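Local coordinates for acyl-coa oxidase (Arabidopsis thaliana, PDB 1W07), which desaturates long- and medium-chain acyl-CoAs to 2-trans-enoyl-CoAs in peroxisomal beta-oxidation, using FAD and passing the electrons to oxygen to give hydrogen peroxide, at residues E475-P480 and S583-Q588; C556-L561 and S591-V596. The protein carries 1 engineered substitution. One frame throughout, in Å; residues are numbered along the deposited sequence.

Interaction 1 (E475-P480 and S583-Q588)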
# COMPACT_ATOMS: atom_id res chain seq x y z
N GLU B 475 -21.99 -23.25 14.07
CA GLU B 475 -23.23 -22.69 13.55
C GLU B 475 -23.79 -21.57 14.42
O GLU B 475 -24.52 -20.71 13.93
CB GLU B 475 -24.28 -23.81 13.41
CG GLU B 475 -23.99 -24.88 12.35
CD GLU B 475 -22.74 -25.70 12.63
OE1 GLU B 475 -22.55 -26.13 13.78
OE2 GLU B 475 -21.95 -25.93 11.68
N ASP B 476 -23.45 -21.57 15.70
CA ASP B 476 -23.95 -20.53 16.60
C ASP B 476 -23.42 -19.14 16.24
O ASP B 476 -24.02 -18.13 16.61
CB ASP B 476 -23.60 -20.86 18.05
CG ASP B 476 -24.32 -22.10 18.56
OD1 ASP B 476 -25.55 -22.21 18.33
OD2 ASP B 476 -23.67 -22.95 19.20
N TRP B 477 -22.31 -19.08 15.52
CA TRP B 477 -21.74 -17.79 15.15
C TRP B 477 -22.47 -17.14 13.99
O TRP B 477 -22.04 -16.10 13.50
CB TRP B 477 -20.25 -17.94 14.82
CG TRP B 477 -19.39 -17.95 16.05
CD1 TRP B 477 -18.68 -19.01 16.55
CD2 TRP B 477 -19.16 -16.86 16.93
NE1 TRP B 477 -18.01 -18.63 17.69
CE2 TRP B 477 -18.29 -17.32 17.95
CE3 TRP B 477 -19.59 -15.53 16.96
CZ2 TRP B 477 -17.85 -16.49 18.99
CZ3 TRP B 477 -19.15 -14.71 17.99
CH2 TRP B 477 -18.29 -15.19 18.99
N LEU B 478 -23.57 -17.75 13.54
CA LEU B 478 -24.37 -17.19 12.45
C LEU B 478 -25.59 -16.50 13.04
O LEU B 478 -26.44 -15.98 12.32
CB LEU B 478 -24.79 -18.29 11.47
CG LEU B 478 -23.66 -19.04 10.76
CD1 LEU B 478 -24.23 -20.17 9.88
CD2 LEU B 478 -22.81 -18.05 9.94
N ASN B 479 -25.67 -16.51 14.36
CA ASN B 479 -26.79 -15.86 15.05
C ASN B 479 -26.45 -14.38 15.28
O ASN B 479 -25.44 -14.06 15.89
CB ASN B 479 -27.06 -16.55 16.37
CG ASN B 479 -28.29 -16.02 17.06
OD1 ASN B 479 -28.34 -14.86 17.46
ND2 ASN B 479 -29.30 -16.87 17.18
N PRO B 480 -27.31 -13.47 14.79
CA PRO B 480 -27.11 -12.02 14.94
C PRO B 480 -26.91 -11.53 16.38
O PRO B 480 -26.08 -10.65 16.63
CB PRO B 480 -28.33 -11.42 14.26
CG PRO B 480 -29.38 -12.46 14.45
CD PRO B 480 -28.63 -13.75 14.20
N SER B 583 -12.25 -20.78 18.12
CA SER B 583 -11.88 -21.77 17.12
C SER B 583 -13.12 -22.18 16.33
O SER B 583 -13.02 -22.55 15.16
CB SER B 583 -11.25 -22.99 17.81
OG SER B 583 -10.59 -23.82 16.88
N LEU B 584 -14.28 -22.10 16.96
CA LEU B 584 -15.54 -22.43 16.29
C LEU B 584 -15.91 -21.34 15.29
O LEU B 584 -16.49 -21.61 14.23
CB LEU B 584 -16.67 -22.57 17.33
CG LEU B 584 -16.61 -23.82 18.22
CD1 LEU B 584 -17.66 -23.75 19.33
CD2 LEU B 584 -16.82 -25.05 17.33
N ALA B 585 -15.57 -20.10 15.62
CA ALA B 585 -15.85 -18.97 14.73
C ALA B 585 -15.00 -19.12 13.48
O ALA B 585 -15.46 -18.86 12.37
CB ALA B 585 -15.54 -17.66 15.42
N ASN B 586 -13.75 -19.54 13.67
CA ASN B 586 -12.83 -19.75 12.57
C ASN B 586 -13.34 -20.86 11.64
O ASN B 586 -13.20 -20.76 10.42
CB ASN B 586 -11.44 -20.12 13.10
CG ASN B 586 -10.35 -19.97 12.05
OD1 ASN B 586 -10.17 -18.90 11.47
ND2 ASN B 586 -9.61 -21.04 11.80
N ASP B 587 -13.92 -21.92 12.21
CA ASP B 587 -14.46 -23.02 11.40
C ASP B 587 -15.64 -22.49 10.58
O ASP B 587 -15.79 -22.82 9.40
CB ASP B 587 -14.95 -24.19 12.27
CG ASP B 587 -13.84 -24.85 13.06
OD1 ASP B 587 -12.70 -24.93 12.55
OD2 ASP B 587 -14.11 -25.31 14.19
N GLN B 588 -16.48 -21.68 11.21
CA GLN B 588 -17.63 -21.12 10.52
C GLN B 588 -17.16 -20.20 9.38
O GLN B 588 -17.74 -20.21 8.28
CB GLN B 588 -18.50 -20.33 11.49
CG GLN B 588 -19.81 -19.86 10.89
CD GLN B 588 -20.63 -20.99 10.27
OE1 GLN B 588 -20.76 -21.09 9.05
NE2 GLN B 588 -21.19 -21.84 11.12
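A short 3-10 turn, which ends at Leu478 just before helix 480-503, lies against one side of helix 579-596 in the all-helical C-terminal region of this acyl-CoA oxidase. Trp477 and Gln588 carry the contact. The CB bond of Trp477 points toward the helix, and with CG anti to the carbonyl carbon (chi1 -81°) the indole lays one face on Ala585. The Ala585 methyl sits over the five-membered ring, CB 3.6 Å from the centroid and 14° off the ring normal, a CH-pi contact. Backbone closes in on the same ring, with Trp477 CD1 3.4 Å from Ala585 CA. The NE1 proton goes to the carbonyl oxygen of Gln581, one turn before Ala585, so the indole is fixed by its polar atom as well as by its face. An alanine in place of Trp477 would probably loosen the turn from the helix, since both the CH-pi contact and the bond to Gln581 would be lost. One turn further along the helix, Gln588 extends anti to its backbone N (chi1 -173°) and then bends at chi2, crossing Leu478 at about a right angle. Leu478 CD2 meets Gln588 CG at 3.6 Å, and Leu478 CG lies equally close to Gln588 CD, the amide carbon. After the turn, Asn479 is the N-cap of helix 480-503, its OD1 accepting from the Asp481 N-H. The Gln588 amide ends against the start of the 475-478 turn: NE2 is hydrogen-bonded to Ala474 O and lies 3.3 Å from Glu475 CA.

Interaction 2 (C556-L561 and S591-V596); sequences CYIYAL and SLYTQV
Ile558 of helix 548-566 lies at the centre of this apolar seam and touches three residues of helix 579-596, in a buried, roughly antiparallel helix pair of the C-terminal helical region. Its CG1 meets Leu592 CB at 3.6 Å, the two side chains sliding past each other in opposite directions. With CG1 anti to the carbonyl carbon and chi2 extended (177°), CD1 is carried onward to meet Val596 CG2 tip to tip, also at 3.6 Å. The other branch, CG2, comes to the edge of the Tyr593 ring, 4.0 Å from CE1. Leu592 CD1 touches two residues, 3.9 Å from Tyr557 CB and equally far from Leu561 CD1, whose side chain crosses that of Leu592 at about a right angle. No hydrogen bond crosses the interface. The axes of the two short segments approach to 10.2 Å at 145°. Further out, Tyr593 OH is hydrogen-bonded to Asn332, which anchors the ring that borders Ile558. The Tyr593 side chain is also about 8 Å from that of the FAD-binding Arg333, although about 12 Å from the cofactor itself. Helix 328-363 covers this flank through Ala339, against Ile558, and Pro336, against Tyr593, while helix 516-538 packs on Cys556 and Tyr559 of helix 548-566.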
# COMPACT_ATOMS: atom_id res chain seq x y z
N CYS B 556 -22.25 -11.00 5.29
CA CYS B 556 -22.44 -10.34 6.57
C CYS B 556 -21.64 -11.02 7.66
O CYS B 556 -20.92 -10.35 8.41
CB CYS B 556 -23.92 -10.32 6.98
SG CYS B 556 -24.25 -9.64 8.64
N TYR B 557 -21.75 -12.34 7.77
CA TYR B 557 -21.03 -13.03 8.83
C TYR B 557 -19.56 -13.27 8.54
O TYR B 557 -18.77 -13.49 9.46
CB TYR B 557 -21.76 -14.33 9.22
CG TYR B 557 -23.06 -14.01 9.91
CD1 TYR B 557 -24.24 -13.87 9.17
CD2 TYR B 557 -23.10 -13.73 11.27
CE1 TYR B 557 -25.42 -13.44 9.78
CE2 TYR B 557 -24.28 -13.30 11.88
CZ TYR B 557 -25.42 -13.15 11.14
OH TYR B 557 -26.55 -12.66 11.75
N ILE B 558 -19.18 -13.21 7.26
CA ILE B 558 -17.77 -13.33 6.88
C ILE B 558 -17.09 -12.05 7.40
O ILE B 558 -16.02 -12.11 7.98
CB ILE B 558 -17.57 -13.38 5.33
CG1 ILE B 558 -17.82 -14.79 4.81
CG2 ILE B 558 -16.15 -12.88 4.97
CD1 ILE B 558 -17.71 -14.92 3.29
N TYR B 559 -17.73 -10.90 7.17
CA TYR B 559 -17.17 -9.62 7.63
C TYR B 559 -16.96 -9.66 9.15
O TYR B 559 -15.86 -9.40 9.66
CB TYR B 559 -18.12 -8.47 7.23
CG TYR B 559 -17.65 -7.08 7.64
CD1 TYR B 559 -16.52 -6.48 7.05
CD2 TYR B 559 -18.27 -6.40 8.68
CE1 TYR B 559 -16.04 -5.23 7.50
CE2 TYR B 559 -17.80 -5.17 9.14
CZ TYR B 559 -16.70 -4.59 8.56
OH TYR B 559 -16.27 -3.36 9.04
N ALA B 560 -18.01 -10.00 9.88
CA ALA B 560 -17.96 -10.06 11.34
C ALA B 560 -16.96 -11.08 11.87
O ALA B 560 -16.11 -10.76 12.71
CB ALA B 560 -19.35 -10.34 11.89
N LEU B 561 -17.05 -12.31 11.39
CA LEU B 561 -16.15 -13.36 11.85
C LEU B 561 -14.71 -13.10 11.46
O LEU B 561 -13.79 -13.53 12.16
CB LEU B 561 -16.60 -14.72 11.31
CG LEU B 561 -17.99 -15.19 11.76
CD1 LEU B 561 -18.30 -16.57 11.17
CD2 LEU B 561 -18.04 -15.22 13.27
N SER B 591 -16.03 -22.37 6.45
CA SER B 591 -17.19 -22.88 5.76
C SER B 591 -17.86 -21.80 4.90
O SER B 591 -18.29 -22.08 3.78
CB SER B 591 -18.19 -23.44 6.77
OG SER B 591 -19.45 -23.65 6.15
N LEU B 592 -17.95 -20.58 5.42
CA LEU B 592 -18.57 -19.48 4.67
C LEU B 592 -17.76 -19.16 3.41
O LEU B 592 -18.32 -18.76 2.39
CB LEU B 592 -18.70 -18.22 5.54
CG LEU B 592 -19.71 -18.29 6.70
CD1 LEU B 592 -19.59 -17.05 7.57
CD2 LEU B 592 -21.12 -18.39 6.15
N TYR B 593 -16.45 -19.34 3.47
CA TYR B 593 -15.63 -19.10 2.30
C TYR B 593 -16.02 -20.11 1.21
O TYR B 593 -16.29 -19.74 0.06
CB TYR B 593 -14.14 -19.25 2.63
CG TYR B 593 -13.56 -18.13 3.50
CD1 TYR B 593 -14.14 -16.87 3.55
CD2 TYR B 593 -12.39 -18.34 4.22
CE1 TYR B 593 -13.55 -15.81 4.30
CE2 TYR B 593 -11.78 -17.31 4.96
CZ TYR B 593 -12.37 -16.05 5.00
OH TYR B 593 -11.74 -15.05 5.72
N THR B 594 -16.06 -21.39 1.59
CA THR B 594 -16.44 -22.46 0.68
C THR B 594 -17.82 -22.22 0.08
O THR B 594 -18.06 -22.57 -1.07
CB THR B 594 -16.43 -23.81 1.40
OG1 THR B 594 -15.10 -24.07 1.85
CG2 THR B 594 -16.90 -24.95 0.48
N GLN B 595 -18.72 -21.63 0.85
CA GLN B 595 -20.06 -21.35 0.35
C GLN B 595 -20.06 -20.18 -0.62
O GLN B 595 -20.82 -20.17 -1.60
CB GLN B 595 -21.01 -21.07 1.51
CG GLN B 595 -21.34 -22.30 2.32
CD GLN B 595 -22.09 -21.99 3.60
OE1 GLN B 595 -23.16 -21.40 3.57
NE2 GLN B 595 -21.51 -22.39 4.72
N VAL B 596 -19.22 -19.18 -0.37
CA VAL B 596 -19.17 -18.01 -1.23
C VAL B 596 -18.39 -18.25 -2.51
O VAL B 596 -18.67 -17.62 -3.54
CB VAL B 596 -18.57 -16.81 -0.46
CG1 VAL B 596 -18.20 -15.66 -1.42
CG2 VAL B 596 -19.58 -16.33 0.56

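Interactions 1 and 2 have centres 9 Å apart and share helix 579-596, which gives residues 583-588 to the first and 591-596 to the second. Along the chain the order is 475-480, 556-561, 583-588, 591-596, so the segments of the two contacts alternate. They also touch: Gln588 CG lies 3.6 Å from Leu561 CD1, and Tyr557 CZ is 3.2 Å from Leu478 O. Helix 548-566 therefore meets both the turn and helix 579-596, joining the contacts into one continuous patch of the C-terminal helical region. Interaction 2, the nearer to the chain's centre (about 25 against 31 Å, centre to centre), packs on helix 328-363, which carries the FAD-binding Gln330 and Arg333.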